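Local coordinates for diffuse adherence adhesin (Escherichia coli, PDB 4MEE), which mediates bacterial attachment to a broad variety of mammalian cells, promotes autoaggregation and biofilm formation, and is represented here by its C-terminal autotransporter transport unit, at residues Leu163-Leu168 with Gln343-Gly348; Arg191-Arg196 with Ser460-Ile465; Gly375-Trp380 with Tyr397-Trp402; Glu428-Ile433 with Gly446-Ala451. One frame throughout, in Å; residues are numbered along the deposited sequence.

Interaction 1. Residues Leu163-Leu168 with Gln343-Gly348; sequences LFLMDL and QAVWMG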
loop_
_atom_site.group_PDB
_atom_site.type_symbol
_atom_site.label_atom_id
_atom_site.label_comp_id
_atom_site.label_asym_id
_atom_site.label_seq_id
_atom_site.Cartn_x
_atom_site.Cartn_y
_atom_site.Cartn_z
ATOM N N LEU A 163 4.282 -2.216 2.147
ATOM C CA LEU A 163 4.529 -0.991 2.891
ATOM C C LEU A 163 4.668 0.294 2.067
ATOM O O LEU A 163 4.243 1.344 2.510
ATOM C CB LEU A 163 5.731 -1.166 3.810
ATOM C CG LEU A 163 5.651 -0.538 5.203
ATOM C CD1 LEU A 163 4.210 -0.247 5.589
ATOM C CD2 LEU A 163 6.327 -1.428 6.229
ATOM N N PHE A 164 5.269 0.234 0.887
ATOM C CA PHE A 164 5.516 1.459 0.147
ATOM C C PHE A 164 4.666 1.588 -1.078
ATOM O O PHE A 164 5.022 2.297 -2.006
ATOM C CB PHE A 164 6.969 1.540 -0.268
ATOM C CG PHE A 164 7.864 1.958 0.811
ATOM C CD1 PHE A 164 7.792 3.218 1.308
ATOM C CD2 PHE A 164 8.767 1.085 1.330
ATOM C CE1 PHE A 164 8.615 3.605 2.307
ATOM C CE2 PHE A 164 9.589 1.464 2.331
ATOM C CZ PHE A 164 9.515 2.724 2.815
ATOM N N LEU A 165 3.545 0.898 -1.075
ATOM C CA LEU A 165 2.644 0.871 -2.197
ATOM C C LEU A 165 2.033 2.227 -2.421
ATOM O O LEU A 165 1.782 2.936 -1.470
ATOM C CB LEU A 165 1.521 -0.089 -1.877
ATOM C CG LEU A 165 1.392 -1.364 -2.699
ATOM C CD1 LEU A 165 2.708 -2.111 -2.825
ATOM C CD2 LEU A 165 0.357 -2.223 -2.011
ATOM N N MET A 166 1.779 2.591 -3.670
ATOM C CA MET A 166 1.076 3.826 -3.939
ATOM C C MET A 166 -0.133 3.542 -4.809
ATOM O O MET A 166 0.000 3.051 -5.921
ATOM C CB MET A 166 1.991 4.810 -4.642
ATOM C CG MET A 166 1.695 6.260 -4.301
ATOM S SD MET A 166 2.530 7.417 -5.401
ATOM C CE MET A 166 2.523 6.474 -6.924
ATOM N N ASP A 167 -1.317 3.871 -4.313
ATOM C CA ASP A 167 -2.538 3.585 -5.040
ATOM C C ASP A 167 -2.744 4.578 -6.144
ATOM O O ASP A 167 -2.075 5.596 -6.199
ATOM C CB ASP A 167 -3.727 3.633 -4.102
ATOM C CG ASP A 167 -3.993 2.302 -3.442
ATOM O OD1 ASP A 167 -3.623 1.260 -4.022
ATOM O OD2 ASP A 167 -4.579 2.292 -2.342
ATOM N N LEU A 168 -3.683 4.270 -7.018
ATOM C CA LEU A 168 -4.014 5.134 -8.112
ATOM C C LEU A 168 -4.638 6.353 -7.515
ATOM O O LEU A 168 -5.154 6.298 -6.405
ATOM C CB LEU A 168 -5.052 4.456 -8.974
ATOM C CG LEU A 168 -4.669 3.999 -10.372
ATOM C CD1 LEU A 168 -3.240 3.508 -10.401
ATOM C CD2 LEU A 168 -5.597 2.867 -10.741
ATOM N N GLN A 343 -5.908 -1.952 -11.411
ATOM C CA GLN A 343 -4.505 -1.787 -11.020
ATOM C C GLN A 343 -3.849 -3.135 -10.720
ATOM O O GLN A 343 -4.462 -4.001 -10.096
ATOM C CB GLN A 343 -4.399 -0.867 -9.795
ATOM C CG GLN A 343 -2.974 -0.527 -9.370
ATOM C CD GLN A 343 -2.886 0.135 -8.004
ATOM O OE1 GLN A 343 -3.851 0.158 -7.240
ATOM N NE2 GLN A 343 -1.716 0.686 -7.693
ATOM N N ALA A 344 -2.604 -3.299 -11.169
ATOM C CA ALA A 344 -1.815 -4.504 -10.892
ATOM C C ALA A 344 -0.440 -4.148 -10.325
ATOM O O ALA A 344 0.230 -3.243 -10.828
ATOM C CB ALA A 344 -1.674 -5.355 -12.145
ATOM N N VAL A 345 -0.034 -4.862 -9.276
ATOM C CA VAL A 345 1.255 -4.636 -8.615
ATOM C C VAL A 345 2.072 -5.931 -8.538
ATOM O O VAL A 345 1.555 -6.976 -8.142
ATOM C CB VAL A 345 1.081 -4.056 -7.185
ATOM C CG1 VAL A 345 2.433 -3.742 -6.559
ATOM C CG2 VAL A 345 0.209 -2.808 -7.195
ATOM N N TRP A 346 3.345 -5.849 -8.923
ATOM C CA TRP A 346 4.287 -6.957 -8.761
ATOM C C TRP A 346 5.139 -6.752 -7.511
ATOM O O TRP A 346 5.929 -5.810 -7.429
ATOM C CB TRP A 346 5.171 -7.123 -10.007
ATOM C CG TRP A 346 6.418 -7.949 -9.781
ATOM C CD1 TRP A 346 6.481 -9.232 -9.316
ATOM C CD2 TRP A 346 7.774 -7.546 -10.024
ATOM N NE1 TRP A 346 7.789 -9.651 -9.246
ATOM C CE2 TRP A 346 8.603 -8.637 -9.674
ATOM C CE3 TRP A 346 8.368 -6.368 -10.498
ATOM C CZ2 TRP A 346 9.995 -8.588 -9.786
ATOM C CZ3 TRP A 346 9.752 -6.322 -10.614
ATOM C CH2 TRP A 346 10.550 -7.428 -10.259
ATOM N N MET A 347 4.964 -7.643 -6.541
ATOM C CA MET A 347 5.704 -7.589 -5.284
ATOM C C MET A 347 6.909 -8.526 -5.346
ATOM O O MET A 347 6.759 -9.748 -5.281
ATOM C CB MET A 347 4.785 -7.950 -4.110
ATOM C CG MET A 347 3.610 -6.997 -3.915
ATOM S SD MET A 347 2.485 -7.497 -2.596
ATOM C CE MET A 347 1.250 -6.205 -2.691
ATOM N N GLY A 348 8.102 -7.949 -5.481
ATOM C CA GLY A 348 9.322 -8.742 -5.652
ATOM C C GLY A 348 10.372 -8.574 -4.568
ATOM O O GLY A 348 11.563 -8.760 -4.822
#
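The side-chain amide of Gln343 is the flat group on which this contact turns: Leu168 CD1 lies over one of its faces, 4.2 Å from Gln343 CD, while its two polar atoms meet Met166 and Asp167 at the edges. The setting is the lumen of an autotransporter beta-barrel. Residues 163-168 belong to the loop that follows helix 149-162 inside the pore; from Leu165 on it is extended and runs antiparallel to the wall strand holding residues 343-348, without joining it as a strand.

Gln343 reaches the linker because CG is anti to the backbone N (chi1 -175°) and the chain beyond stays extended. Gln343 NE2 gives a weak, bent hydrogen bond of 3.4 Å to Met166 O, and weak bonds also tie NE2 to Ser314 and Met166 O to Trp286. On the other branch, Gln343 OE1 faces Asp167 OD1 at 3.4 Å, two acceptors with no bond between them; carboxylate and amide planes stand 66° apart. Such an approach is probably tolerable because Asp167 OD1 makes a salt bridge with Lys373 on the adjoining wall strand.

Carbon contacts carry the rest. Leu168 slides past Gln343 in the opposite direction, and Leu168 CD2 packs on Gln343 CB at 4.0 Å. Further back, Leu165 turns toward the wall and spreads its methyls between two residues: CD1 touches Val345 CG1 at 4.1 Å, and Leu165 CD2 meets the terminal methyl CE of the extended Met347, crossing that chain at about a right angle, also at 4.1 Å.

Interaction 2. Residues Arg191-Arg196 with Ser460-Ile465; sequences RITGGR and SGALGI. Unlike the reference sequence in segment 191-196: Arg191 (reference Lys).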
loop_
_atom_site.group_PDB
_atom_site.type_symbol
_atom_site.label_atom_id
_atom_site.label_comp_id
_atom_site.label_asym_id
_atom_site.label_seq_id
_atom_site.Cartn_x
_atom_site.Cartn_y
_atom_site.Cartn_z
ATOM N N ARG A 191 3.564 12.419 1.659
ATOM C CA ARG A 191 2.419 11.722 2.210
ATOM C C ARG A 191 2.856 11.015 3.451
ATOM O O ARG A 191 3.939 10.490 3.496
ATOM C CB ARG A 191 1.919 10.704 1.220
ATOM C CG ARG A 191 0.679 9.994 1.679
ATOM C CD ARG A 191 0.058 9.288 0.507
ATOM N NE ARG A 191 -0.827 8.223 0.947
ATOM C CZ ARG A 191 -0.612 6.935 0.709
ATOM N NH1 ARG A 191 0.456 6.564 0.023
ATOM N NH2 ARG A 191 -1.464 6.020 1.148
ATOM N N ILE A 192 2.003 10.979 4.451
ATOM C CA ILE A 192 2.390 10.419 5.706
ATOM C C ILE A 192 1.294 9.524 6.170
ATOM O O ILE A 192 0.188 9.985 6.350
ATOM C CB ILE A 192 2.443 11.522 6.720
ATOM C CG1 ILE A 192 3.751 12.259 6.591
ATOM C CG2 ILE A 192 2.352 10.930 8.105
ATOM C CD1 ILE A 192 4.628 12.000 7.784
ATOM N N THR A 193 1.596 8.259 6.409
ATOM C CA THR A 193 0.554 7.306 6.730
ATOM C C THR A 193 0.725 6.625 8.055
ATOM O O THR A 193 1.817 6.509 8.546
ATOM C CB THR A 193 0.543 6.198 5.708
ATOM O OG1 THR A 193 0.909 6.736 4.436
ATOM C CG2 THR A 193 -0.815 5.601 5.640
ATOM N N GLY A 194 -0.377 6.162 8.622
ATOM C CA GLY A 194 -0.349 5.423 9.870
ATOM C C GLY A 194 -1.293 4.261 9.701
ATOM O O GLY A 194 -2.308 4.405 9.069
ATOM N N GLY A 195 -0.975 3.097 10.237
ATOM C CA GLY A 195 -1.850 1.967 9.998
ATOM C C GLY A 195 -1.707 0.869 11.011
ATOM O O GLY A 195 -0.714 0.787 11.700
ATOM N N ARG A 196 -2.700 0.009 11.093
ATOM C CA ARG A 196 -2.608 -1.116 11.975
ATOM C C ARG A 196 -3.095 -2.290 11.174
ATOM O O ARG A 196 -3.938 -2.123 10.314
ATOM C CB ARG A 196 -3.483 -0.888 13.196
ATOM N N SER A 460 -6.091 2.319 7.773
ATOM C CA SER A 460 -4.992 3.228 7.514
ATOM C C SER A 460 -5.518 4.644 7.411
ATOM O O SER A 460 -6.599 4.860 6.891
ATOM C CB SER A 460 -4.234 2.809 6.247
ATOM O OG SER A 460 -4.539 3.635 5.137
ATOM N N GLY A 461 -4.763 5.600 7.938
ATOM C CA GLY A 461 -5.104 7.009 7.807
ATOM C C GLY A 461 -3.890 7.736 7.278
ATOM O O GLY A 461 -2.802 7.612 7.834
ATOM N N ALA A 462 -4.057 8.477 6.192
ATOM C CA ALA A 462 -2.935 9.163 5.579
ATOM C C ALA A 462 -3.224 10.644 5.472
ATOM O O ALA A 462 -4.370 11.032 5.311
ATOM C CB ALA A 462 -2.650 8.582 4.210
ATOM N N LEU A 463 -2.182 11.458 5.582
ATOM C CA LEU A 463 -2.282 12.888 5.339
ATOM C C LEU A 463 -1.230 13.277 4.333
ATOM O O LEU A 463 -0.049 13.019 4.544
ATOM C CB LEU A 463 -2.062 13.668 6.625
ATOM C CG LEU A 463 -3.350 14.079 7.324
ATOM C CD1 LEU A 463 -3.086 14.365 8.792
ATOM C CD2 LEU A 463 -3.958 15.292 6.636
ATOM N N GLY A 464 -1.651 13.886 3.232
ATOM C CA GLY A 464 -0.728 14.254 2.164
ATOM C C GLY A 464 -0.750 15.736 1.857
ATOM O O GLY A 464 -1.788 16.379 1.964
ATOM N N ILE A 465 0.400 16.271 1.462
ATOM C CA ILE A 465 0.532 17.686 1.138
ATOM C C ILE A 465 1.225 17.826 -0.212
ATOM O O ILE A 465 2.236 17.183 -0.462
ATOM C CB ILE A 465 1.339 18.416 2.226
ATOM C CG1 ILE A 465 0.684 18.196 3.589
ATOM C CG2 ILE A 465 1.443 19.906 1.929
ATOM C CD1 ILE A 465 1.622 17.618 4.620
#
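Ile192 and Leu463 share a pair of backbone hydrogen bonds, Ile192 N to Leu463 O and Leu463 N to Ile192 O, each 2.9 Å long. Two residues on, Gly194 N donates to Gly461 O at 2.9 Å and Gly461 N to Gly194 O at 3.0 Å. Thr193-Ala462, a non-hydrogen-bonded pair, stands between them, with Arg191-Gly464 and Gly195-Ser460 beyond at the two ends. Ala462 CA also approaches Ile192 O at 3.3 Å. The strands run antiparallel at 170°.

On the face bearing Arg191, Thr193, Ser460 and Ala462, the methyl of Ala462 is the meeting point. Thr193 CG2 touches Ala462 CB at 3.8 Å, and Arg191 NE comes equally near the same CB, with the guanidinium obliquely disposed to it. CG of Arg191 is anti to the backbone N (chi1 -176°) and the chain stays extended to NE, which lies beside Ala462 CB; Thr193 OG1 sits 4.0 Å above the guanidinium plane, over its centre. The group is further positioned by a salt bridge from Arg191 NE to Glu170, in the linker region that follows the pore helix. Ile192 and Leu463 point to the other face, their ends diverging on the surface, probably toward lipid.

Farther out, strand 188-200 pairs with strand 206-226 and strand 457-467 with strand 441-451. The contact is therefore the seam at which the first and last wall strands close the barrel. Its cohesion rests mainly on main-chain bonds, with small or absent side chains at most paired positions and one charged group directed to the lumen.

Interaction 3. Residues Gly375-Trp380 with Tyr397-Trp402; sequences GIRASW and YIEANW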
loop_
_atom_site.group_PDB
_atom_site.type_symbol
_atom_site.label_atom_id
_atom_site.label_comp_id
_atom_site.label_asym_id
_atom_site.label_seq_id
_atom_site.Cartn_x
_atom_site.Cartn_y
_atom_site.Cartn_z
ATOM N N GLY A 375 -11.919 -1.711 -9.232
ATOM C CA GLY A 375 -12.912 -0.948 -8.495
ATOM C C GLY A 375 -13.454 0.285 -9.175
ATOM O O GLY A 375 -13.155 0.560 -10.336
ATOM N N ILE A 376 -14.273 1.019 -8.433
ATOM C CA ILE A 376 -14.853 2.261 -8.907
ATOM C C ILE A 376 -14.767 3.327 -7.833
ATOM O O ILE A 376 -15.062 3.064 -6.667
ATOM C CB ILE A 376 -16.328 2.091 -9.292
ATOM C CG1 ILE A 376 -16.878 3.413 -9.816
ATOM C CG2 ILE A 376 -17.145 1.635 -8.091
ATOM C CD1 ILE A 376 -17.812 3.252 -10.993
ATOM N N ARG A 377 -14.375 4.533 -8.233
ATOM C CA ARG A 377 -14.393 5.673 -7.325
ATOM C C ARG A 377 -15.444 6.699 -7.714
ATOM O O ARG A 377 -15.570 7.061 -8.882
ATOM C CB ARG A 377 -13.031 6.358 -7.243
ATOM C CG ARG A 377 -13.000 7.426 -6.163
ATOM C CD ARG A 377 -11.809 8.354 -6.295
ATOM N NE ARG A 377 -10.595 7.791 -5.713
ATOM C CZ ARG A 377 -9.655 8.510 -5.106
ATOM N NH1 ARG A 377 -9.792 9.824 -4.984
ATOM N NH2 ARG A 377 -8.580 7.915 -4.612
ATOM N N ALA A 378 -16.178 7.173 -6.714
ATOM C CA ALA A 378 -17.168 8.217 -6.906
ATOM C C ALA A 378 -16.680 9.478 -6.220
ATOM O O ALA A 378 -16.452 9.485 -5.014
ATOM C CB ALA A 378 -18.503 7.782 -6.333
ATOM N N SER A 379 -16.520 10.543 -6.993
ATOM C CA SER A 379 -15.952 11.775 -6.470
ATOM C C SER A 379 -16.950 12.905 -6.634
ATOM O O SER A 379 -17.611 13.009 -7.668
ATOM C CB SER A 379 -14.670 12.115 -7.224
ATOM O OG SER A 379 -14.291 11.047 -8.072
ATOM N N TRP A 380 -17.060 13.743 -5.608
ATOM C CA TRP A 380 -17.948 14.895 -5.644
ATOM C C TRP A 380 -17.141 16.167 -5.435
ATOM O O TRP A 380 -16.807 16.509 -4.304
ATOM C CB TRP A 380 -19.029 14.769 -4.566
ATOM N N TYR A 397 -14.452 12.003 -1.551
ATOM C CA TYR A 397 -14.543 10.839 -2.420
ATOM C C TYR A 397 -14.901 9.573 -1.656
ATOM O O TYR A 397 -14.585 9.437 -0.474
ATOM C CB TYR A 397 -13.226 10.647 -3.183
ATOM C CG TYR A 397 -12.044 10.268 -2.311
ATOM C CD1 TYR A 397 -11.240 11.245 -1.725
ATOM C CD2 TYR A 397 -11.727 8.929 -2.076
ATOM C CE1 TYR A 397 -10.160 10.901 -0.927
ATOM C CE2 TYR A 397 -10.650 8.576 -1.277
ATOM C CZ TYR A 397 -9.870 9.563 -0.706
ATOM O OH TYR A 397 -8.799 9.213 0.085
ATOM N N ILE A 398 -15.574 8.652 -2.339
ATOM C CA ILE A 398 -15.781 7.304 -1.827
ATOM C C ILE A 398 -15.307 6.296 -2.855
ATOM O O ILE A 398 -15.582 6.441 -4.044
ATOM C CB ILE A 398 -17.259 6.989 -1.558
ATOM C CG1 ILE A 398 -17.974 8.169 -0.885
ATOM C CG2 ILE A 398 -17.367 5.702 -0.755
ATOM C CD1 ILE A 398 -17.794 8.258 0.615
ATOM N N GLU A 399 -14.626 5.255 -2.393
ATOM C CA GLU A 399 -14.079 4.250 -3.298
ATOM C C GLU A 399 -14.239 2.831 -2.760
ATOM O O GLU A 399 -14.080 2.588 -1.563
ATOM C CB GLU A 399 -12.607 4.546 -3.594
ATOM C CG GLU A 399 -12.050 3.797 -4.797
ATOM C CD GLU A 399 -10.569 4.035 -5.018
ATOM O OE1 GLU A 399 -10.094 5.172 -4.800
ATOM O OE2 GLU A 399 -9.874 3.080 -5.422
ATOM N N ALA A 400 -14.553 1.904 -3.663
ATOM C CA ALA A 400 -14.675 0.488 -3.330
ATOM C C ALA A 400 -13.856 -0.359 -4.301
ATOM O O ALA A 400 -13.939 -0.178 -5.517
ATOM C CB ALA A 400 -16.134 0.060 -3.343
ATOM N N ASN A 401 -13.063 -1.278 -3.753
ATOM C CA ASN A 401 -12.167 -2.114 -4.552
ATOM C C ASN A 401 -12.214 -3.597 -4.196
ATOM O O ASN A 401 -12.536 -3.973 -3.066
ATOM C CB ASN A 401 -10.719 -1.623 -4.428
ATOM C CG ASN A 401 -10.466 -0.329 -5.176
ATOM O OD1 ASN A 401 -10.857 -0.174 -6.332
ATOM N ND2 ASN A 401 -9.781 0.601 -4.523
ATOM N N TRP A 402 -11.888 -4.429 -5.180
ATOM C CA TRP A 402 -11.691 -5.855 -4.966
ATOM C C TRP A 402 -10.208 -6.191 -5.110
ATOM O O TRP A 402 -9.601 -5.967 -6.159
ATOM C CB TRP A 402 -12.559 -6.676 -5.928
ATOM C CG TRP A 402 -12.212 -8.140 -6.001
ATOM C CD1 TRP A 402 -11.981 -8.988 -4.952
ATOM C CD2 TRP A 402 -12.082 -8.932 -7.190
ATOM N NE1 TRP A 402 -11.700 -10.250 -5.415
ATOM C CE2 TRP A 402 -11.758 -10.246 -6.783
ATOM C CE3 TRP A 402 -12.202 -8.657 -8.559
ATOM C CZ2 TRP A 402 -11.552 -11.285 -7.698
ATOM C CZ3 TRP A 402 -11.997 -9.691 -9.469
ATOM C CH2 TRP A 402 -11.676 -10.989 -9.032
#
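Gly375 opens the pairing, with Asn401 OD1 lying beside its CA; this oxygen is also hydrogen-bonded to His341. Strands 370-383 and 397-405 are neighbouring antiparallel strands of the autotransporter beta-barrel wall, with Arg377, Glu399 and Tyr397 on its inner face. Ile376 and Ala400 then exchange backbone hydrogen bonds, N to O in both directions, and both side chains lie on the outer surface of the barrel wall.

Arg377 dominates the inward face. Its CG is anti to the backbone N (chi1 -172°), and a bend at chi3 (-82°) swings NE toward Glu399. Arg377 NE donates to Glu399 OE1 at 2.8 Å in a salt bridge, striking the carboxylate from above its plane, while Arg377 NH2 adds a weak bond to the same oxygen at 3.1 Å. One guanidinium face lies flat on the Tyr397 ring, centres 4.1 Å apart and planes at 11°, a stacked cation-pi contact in which Arg377 NH1 is 3.5 Å from Tyr397 CG, toward the ring's rim.

Ala378 pairs with Ile398 through two backbone hydrogen bonds, Ala378 N to Ile398 O measuring 2.8 Å. Ser379 faces Tyr397 in the last, non-hydrogen-bonded pair.

Glu399 is held from two directions, since its OE2 accepts a bond from Asn401 ND2 at 2.6 Å. The arginine charge is thus shared between a carboxylate and an aromatic face, which would favour an ionised Glu399.

Interaction 4. Residues Glu428-Ile433 with Gly446-Ala451; sequences EIKTGI and GVAYQA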
loop_
_atom_site.group_PDB
_atom_site.type_symbol
_atom_site.label_atom_id
_atom_site.label_comp_id
_atom_site.label_asym_id
_atom_site.label_seq_id
_atom_site.Cartn_x
_atom_site.Cartn_y
_atom_site.Cartn_z
ATOM N N GLU A 428 -12.006 -3.786 -0.211
ATOM C CA GLU A 428 -11.415 -2.550 0.265
ATOM C C GLU A 428 -12.377 -1.388 0.124
ATOM O O GLU A 428 -13.056 -1.259 -0.888
ATOM C CB GLU A 428 -10.122 -2.277 -0.484
ATOM C CG GLU A 428 -9.404 -1.002 -0.086
ATOM C CD GLU A 428 -8.377 -0.596 -1.118
ATOM O OE1 GLU A 428 -8.616 -0.854 -2.314
ATOM O OE2 GLU A 428 -7.333 -0.024 -0.744
ATOM N N ILE A 429 -12.430 -0.545 1.145
ATOM C CA ILE A 429 -13.261 0.642 1.099
ATOM C C ILE A 429 -12.462 1.853 1.534
ATOM O O ILE A 429 -11.927 1.891 2.639
ATOM C CB ILE A 429 -14.491 0.514 2.007
ATOM C CG1 ILE A 429 -15.327 1.790 1.949
ATOM C CG2 ILE A 429 -14.066 0.249 3.440
ATOM C CD1 ILE A 429 -16.427 1.756 0.912
ATOM N N LYS A 430 -12.400 2.844 0.658
ATOM C CA LYS A 430 -11.665 4.066 0.927
ATOM C C LYS A 430 -12.620 5.235 0.984
ATOM O O LYS A 430 -13.705 5.184 0.405
ATOM C CB LYS A 430 -10.638 4.314 -0.172
ATOM C CG LYS A 430 -9.617 3.201 -0.313
ATOM C CD LYS A 430 -8.298 3.724 -0.855
ATOM C CE LYS A 430 -8.134 3.424 -2.335
ATOM N NZ LYS A 430 -7.405 4.522 -3.024
ATOM N N THR A 431 -12.212 6.283 1.685
ATOM C CA THR A 431 -12.941 7.539 1.690
ATOM C C THR A 431 -12.052 8.623 2.256
ATOM O O THR A 431 -11.132 8.333 3.008
ATOM C CB THR A 431 -14.221 7.467 2.539
ATOM O OG1 THR A 431 -14.876 8.740 2.507
ATOM C CG2 THR A 431 -13.890 7.110 3.978
ATOM N N GLY A 432 -12.335 9.869 1.899
ATOM C CA GLY A 432 -11.593 11.004 2.429
ATOM C C GLY A 432 -11.994 12.301 1.761
ATOM O O GLY A 432 -12.831 12.306 0.861
ATOM N N ILE A 433 -11.397 13.401 2.211
ATOM C CA ILE A 433 -11.671 14.725 1.658
ATOM C C ILE A 433 -10.358 15.410 1.273
ATOM O O ILE A 433 -9.379 15.327 2.008
ATOM C CB ILE A 433 -12.487 15.599 2.651
ATOM C CG1 ILE A 433 -12.943 16.905 1.985
ATOM C CG2 ILE A 433 -11.702 15.866 3.933
ATOM C CD1 ILE A 433 -14.061 17.623 2.713
ATOM N N GLY A 446 -7.224 10.821 4.144
ATOM C CA GLY A 446 -7.863 9.629 3.608
ATOM C C GLY A 446 -7.884 8.509 4.626
ATOM O O GLY A 446 -6.963 8.376 5.428
ATOM N N VAL A 447 -8.949 7.713 4.594
ATOM C CA VAL A 447 -9.107 6.566 5.481
ATOM C C VAL A 447 -9.412 5.319 4.649
ATOM O O VAL A 447 -10.387 5.286 3.895
ATOM C CB VAL A 447 -10.201 6.809 6.550
ATOM C CG1 VAL A 447 -10.480 5.543 7.347
ATOM C CG2 VAL A 447 -9.798 7.939 7.487
ATOM N N ALA A 448 -8.558 4.308 4.788
ATOM C CA ALA A 448 -8.671 3.053 4.045
ATOM C C ALA A 448 -8.801 1.860 4.987
ATOM O O ALA A 448 -8.122 1.792 6.017
ATOM C CB ALA A 448 -7.469 2.874 3.132
ATOM N N TYR A 449 -9.670 0.922 4.617
ATOM C CA TYR A 449 -9.917 -0.272 5.415
ATOM C C TYR A 449 -10.029 -1.516 4.534
ATOM O O TYR A 449 -10.806 -1.533 3.582
ATOM C CB TYR A 449 -11.181 -0.093 6.256
ATOM C CG TYR A 449 -11.617 -1.352 6.958
ATOM C CD1 TYR A 449 -11.018 -1.746 8.150
ATOM C CD2 TYR A 449 -12.622 -2.154 6.427
ATOM C CE1 TYR A 449 -11.413 -2.900 8.801
ATOM C CE2 TYR A 449 -13.027 -3.310 7.069
ATOM C CZ TYR A 449 -12.419 -3.677 8.254
ATOM O OH TYR A 449 -12.814 -4.827 8.893
ATOM N N GLN A 450 -9.251 -2.546 4.867
ATOM C CA GLN A 450 -9.184 -3.788 4.086
ATOM C C GLN A 450 -9.602 -4.972 4.929
ATOM O O GLN A 450 -9.167 -5.104 6.067
ATOM C CB GLN A 450 -7.758 -4.070 3.618
ATOM C CG GLN A 450 -7.345 -3.427 2.309
ATOM C CD GLN A 450 -6.234 -2.412 2.484
ATOM O OE1 GLN A 450 -6.338 -1.492 3.295
ATOM N NE2 GLN A 450 -5.160 -2.575 1.721
ATOM N N ALA A 451 -10.408 -5.860 4.368
ATOM C CA ALA A 451 -10.781 -7.065 5.090
ATOM C C ALA A 451 -10.717 -8.288 4.197
ATOM O O ALA A 451 -11.131 -8.250 3.042
ATOM C CB ALA A 451 -12.162 -6.916 5.699
#
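Glu428 and Gln450 lie side by side and point the same way, their aliphatic parts in contact at 4.0 Å between Glu428 CG and Gln450 CG. On the same face Lys430 CG rests against Ala448 CB at 4.1 Å; beyond that methyl the lysine chain bends at chi3 and chi4 and departs from Ala448. On the reverse face Ile429 CG2 meets Tyr449 CB at 4.0 Å and comes to the tyrosine ring at its edge, near the plane. CG of Tyr449 is anti to the backbone N (chi1 172°), and the far part of the ring extends away from the isoleucine. Thr431 and Val447 share this outer side.

Backbone bonds make the frame. Ile429 N donates to Tyr449 O at 3.1 Å and Tyr449 N to Ile429 O; Thr431 N donates to Val447 O, and Val447 N donates to Thr431 O at 2.8 Å. CA-H groups of Glu428 and Lys430 also approach Tyr449 O and Val447 O, each at 3.5 Å. These strands, 425-436 and 441-451, form an antiparallel beta-hairpin in the autotransporter barrel wall, flanked by strands 397-405 and 457-467. At the far end two glycines, Gly432 and Gly446, face each other with their CA atoms 4.1 Å apart.

The polar ends of Glu428 and Thr431 find partners beyond the hairpin. Glu428 OE2 forms a salt bridge with Lys373, and OE1 accepts a hydrogen bond from Asn401 ND2, so the buried carboxylate is gripped on both oxygens. On the opposite side of the strand, Thr431 OG1 is hydrogen-bonded to Tyr397 O.

All four contacts belong to one barrel: interactions 2, 3 and 4 pair wall strands, and interaction 1 sets the lumenal linker against the wall. Interactions 3 and 4, with centres about 9 Å apart, are adjoining in the wall, Asn401 N lying 2.9 Å from Glu428 O in a probable hydrogen bond. Interaction 4 joins interaction 2, centres about 11 Å apart, through Ser460 N and Ala448 O at 2.7 Å. The linker meets this wall by charge: Asp167 OD2 is 3.7 Å from Lys430 NZ, a long, weak ion pair, and 3.9 Å from Glu428 OE2. Lys373 serves both acids, which probably eases their proximity.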